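Local coordinates for protein, related to general stress protein 26(GS26) of B.subtilis (Clostridium acetobutylicum, PDB 2HQ7) that is probably an FMN-binding oxidoreductase of the pyridoxine phosphate oxidase family, related to general stress protein 26 of Bacillus subtilis, at the interface of chains A and B. Residues are numbered along the deposited sequence; one frame, centred on the assembly and turned at random. Chains: chain A/B, Protein, related to general stress protein 26(GS26) of B.subtilis.

Contact 1 and contact 2 are two patches of one A/B interface, their C-alpha centres about 25 Å apart. They have no residue in common, but on chain B strand 117-131 links them: it supplies B:Glu125 to contact 1, and the turn just past its end carries B:Leu133 of contact 2. On chain A, the start of strand 32-43 serves contact 1, and the end of strand 47-53 with residues 107-108 serves contact 2. Because the interface is two-fold, each patch recurs with chains exchanged. The two patches thus join the chains at well-separated points, in keeping with the dimers typical of this family.

Contact 1: the interface of chains A and B. Residues chain A 31-33; chain B 67-69, 84-85, 125.
The loop residue A:Tyr31 and the start of strand 32-43 of chain A lie against three strands of chain B, 67-74, 79-90 and 117-131. A:Tyr31 does most of the work. The extended chain of B:Lys67 crosses one face of its ring at about a right angle, with CD of B:Lys67 centred over the A:Tyr31 ring, 3.8 Å from its centroid, in a CH-pi contact. On the opposite side, off the ring centre, CG1 of B:Val84 lies under the rim, 3.3 Å from CD2 of A:Tyr31. That methyl is anti to the backbone N of its own residue (chi1 172°), which swings it up under the tyrosine while CG2 turns towards A:Asn33. At the ring edge, in its plane, the backbone O of B:Gly85 comes 3.3 Å from CE2 of A:Tyr31, with B:Ile68 O further off in the same plane.

At the far end, A:Tyr31 OH lies 2.9 Å from B:Glu125 OE2, a weak hydrogen bond. A:Tyr31 OH is also 3.0 Å from B:Glu125 OE1, and such near-equal distances would let the hydroxyl serve either oxygen. The carboxylate stands nearly perpendicular to the ring.

Next along the chain, CD of A:Pro32 rests on the strand backbone, 3.3 Å from O of B:Lys67. B:Cys69 packs by CB and SG against the carbonyl O of A:Pro32. ND2 of A:Asn33, above the carbonyl plane, gives O of A:Pro32 a 2.6 Å hydrogen bond. The patch pins the tyrosine between strands of the partner and so is likely to stabilise the A/B pair; in this family, usually dimeric, the flavin sites typically lie at such an interface.

Contact 2: the interface of chains A and B. Residues chain A 53, 107-108; chain B 133.
B:Leu133 reaches chain A through an unusual pair of settings: its backbone lies in the left-handed region, and its chi1 of -139° is well away from a staggered value. Together they lift the branched end off the turn joining strands 117-131 and 134-139 and send it into a shallow groove of chain A. One wall is A:Asn53, the last residue of strand 47-53; the other is formed by A:Tyr107, at the end of helix 104-107, and A:Tyr108 in the loop that follows. In A:Asn53, CG lies between the backbone N and the carbonyl carbon (chi1 65°), and it is the CB methylene that faces the leucine.

The two side chains slide past each other in opposite directions. CB of A:Asn53 touches CG of B:Leu133 at 3.6 Å, and the CD2 methyl lies alongside at much the same distance. CD2 of B:Leu133 then carries on between the walls, meeting CE1 of A:Tyr108 at 3.9 Å. It approaches that corner of the ring at a slant, tilted out of the plane on the side that A:Tyr107 covers: CB of A:Tyr107 sits over the centre of the A:Tyr108 ring, 3.8 Å above its plane, and should steady its orientation. CD2 of B:Leu133 also lies 4.1 Å from O of A:Tyr107. The other branch, CD1, heads more loosely towards the ring of A:Tyr107.

As a whole the patch is a small knob-in-groove fit, apolar where the leucine meets A:Asn53 CB and A:Tyr108 CE1, and it may help seat the partner's turn. The carboxamide of A:Asn53 presents one flat face to the partner's backbone: the carbonyl O of B:Leu133 stands almost straight above CG of A:Asn53, at 3.8 Å.

Contact 1: the interface of chains A and B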
# COMPACT_ATOMS: atom_id res chain seq x y z
N TYR A 31 13.45 -3.93 1.45
CA TYR A 31 12.05 -4.30 1.42
C TYR A 31 11.24 -3.05 1.33
O TYR A 31 11.56 -2.08 2.00
CB TYR A 31 11.66 -5.05 2.69
CG TYR A 31 12.26 -6.44 2.84
CD1 TYR A 31 13.52 -6.61 3.38
CD2 TYR A 31 11.53 -7.56 2.51
CE1 TYR A 31 14.07 -7.89 3.51
CE2 TYR A 31 12.06 -8.81 2.64
CZ TYR A 31 13.33 -8.97 3.14
OH TYR A 31 13.80 -10.25 3.28
N PRO A 32 10.15 -3.07 0.52
CA PRO A 32 9.21 -1.97 0.59
C PRO A 32 8.48 -1.99 1.91
O PRO A 32 8.41 -3.02 2.59
CB PRO A 32 8.21 -2.26 -0.55
CG PRO A 32 8.78 -3.39 -1.32
CD PRO A 32 9.72 -4.09 -0.46
N ASN A 33 7.93 -0.83 2.27
CA ASN A 33 7.19 -0.71 3.47
C ASN A 33 5.98 0.12 3.07
O ASN A 33 6.07 0.95 2.16
CB ASN A 33 8.01 0.01 4.55
CG ASN A 33 8.96 -0.88 5.31
OD1 ASN A 33 9.56 -0.39 6.26
ND2 ASN A 33 9.19 -2.12 4.89
N LYS B 67 11.36 -9.23 -2.68
CA LYS B 67 11.15 -8.62 -1.38
C LYS B 67 9.92 -7.74 -1.48
O LYS B 67 9.81 -6.84 -2.33
CB LYS B 67 12.37 -7.81 -0.97
CG LYS B 67 13.65 -8.66 -0.74
CD LYS B 67 14.78 -7.76 -0.22
CE LYS B 67 16.07 -8.57 -0.09
NZ LYS B 67 17.04 -7.92 0.82
N ILE B 68 8.94 -8.07 -0.67
CA ILE B 68 7.69 -7.40 -0.78
C ILE B 68 7.16 -7.09 0.60
O ILE B 68 7.68 -7.54 1.64
CB ILE B 68 6.64 -8.20 -1.60
CG1 ILE B 68 6.15 -9.43 -0.85
CG2 ILE B 68 7.13 -8.57 -3.00
CD1 ILE B 68 4.71 -9.79 -1.23
N CYS B 69 6.07 -6.36 0.61
CA CYS B 69 5.30 -6.26 1.82
C CYS B 69 3.83 -6.30 1.50
O CYS B 69 3.40 -5.98 0.38
CB CYS B 69 5.68 -5.04 2.61
SG CYS B 69 4.91 -3.57 2.05
N VAL B 84 6.09 -8.03 6.25
CA VAL B 84 7.26 -7.93 5.39
C VAL B 84 7.87 -9.32 5.18
O VAL B 84 7.95 -10.13 6.11
CB VAL B 84 8.30 -6.97 6.01
CG1 VAL B 84 9.65 -7.03 5.19
CG2 VAL B 84 7.75 -5.61 6.08
N GLY B 85 8.29 -9.59 3.96
CA GLY B 85 8.66 -10.94 3.56
C GLY B 85 8.98 -11.05 2.09
O GLY B 85 9.27 -10.06 1.47
N GLU B 125 8.17 -12.45 7.32
CA GLU B 125 9.29 -12.49 8.28
C GLU B 125 8.95 -11.68 9.53
O GLU B 125 9.22 -12.11 10.65
CB GLU B 125 10.55 -11.93 7.64
CG GLU B 125 11.15 -12.79 6.48
CD GLU B 125 12.02 -11.97 5.53
OE1 GLU B 125 12.61 -10.96 5.98
OE2 GLU B 125 12.09 -12.33 4.33

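Contact 2: the interface of chains A and B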
# COMPACT_ATOMS: atom_id res chain seq x y z
N ASN A 53 2.52 10.64 12.01
CA ASN A 53 3.11 10.90 13.30
C ASN A 53 4.61 10.98 13.12
O ASN A 53 5.18 10.22 12.35
CB ASN A 53 2.70 9.84 14.31
CG ASN A 53 3.24 8.49 13.95
OD1 ASN A 53 2.76 7.85 13.01
ND2 ASN A 53 4.30 8.07 14.64
N TYR A 107 -5.99 13.96 15.70
CA TYR A 107 -4.74 13.22 15.81
C TYR A 107 -3.69 13.95 16.65
O TYR A 107 -2.88 13.34 17.34
CB TYR A 107 -4.20 12.96 14.43
CG TYR A 107 -5.20 12.27 13.55
CD1 TYR A 107 -5.39 10.90 13.64
CD2 TYR A 107 -5.99 13.00 12.65
CE1 TYR A 107 -6.32 10.26 12.84
CE2 TYR A 107 -6.91 12.37 11.85
CZ TYR A 107 -7.06 10.99 11.95
OH TYR A 107 -7.99 10.35 11.15
N TYR A 108 -3.71 15.27 16.55
CA TYR A 108 -2.70 16.11 17.15
C TYR A 108 -3.32 17.10 18.10
O TYR A 108 -3.44 18.27 17.74
CB TYR A 108 -1.98 16.85 16.03
CG TYR A 108 -1.50 15.91 14.95
CD1 TYR A 108 -0.72 14.82 15.26
CD2 TYR A 108 -1.85 16.12 13.62
CE1 TYR A 108 -0.29 13.95 14.26
CE2 TYR A 108 -1.42 15.30 12.64
CZ TYR A 108 -0.65 14.21 12.94
OH TYR A 108 -0.27 13.39 11.91
N LEU B 133 -2.19 5.66 16.42
CA LEU B 133 -1.02 6.43 16.00
C LEU B 133 0.26 5.90 16.61
O LEU B 133 1.27 6.62 16.67
CB LEU B 133 -1.20 7.93 16.31
CG LEU B 133 -0.70 8.87 15.19
CD1 LEU B 133 -1.46 8.62 13.85
CD2 LEU B 133 -0.76 10.36 15.61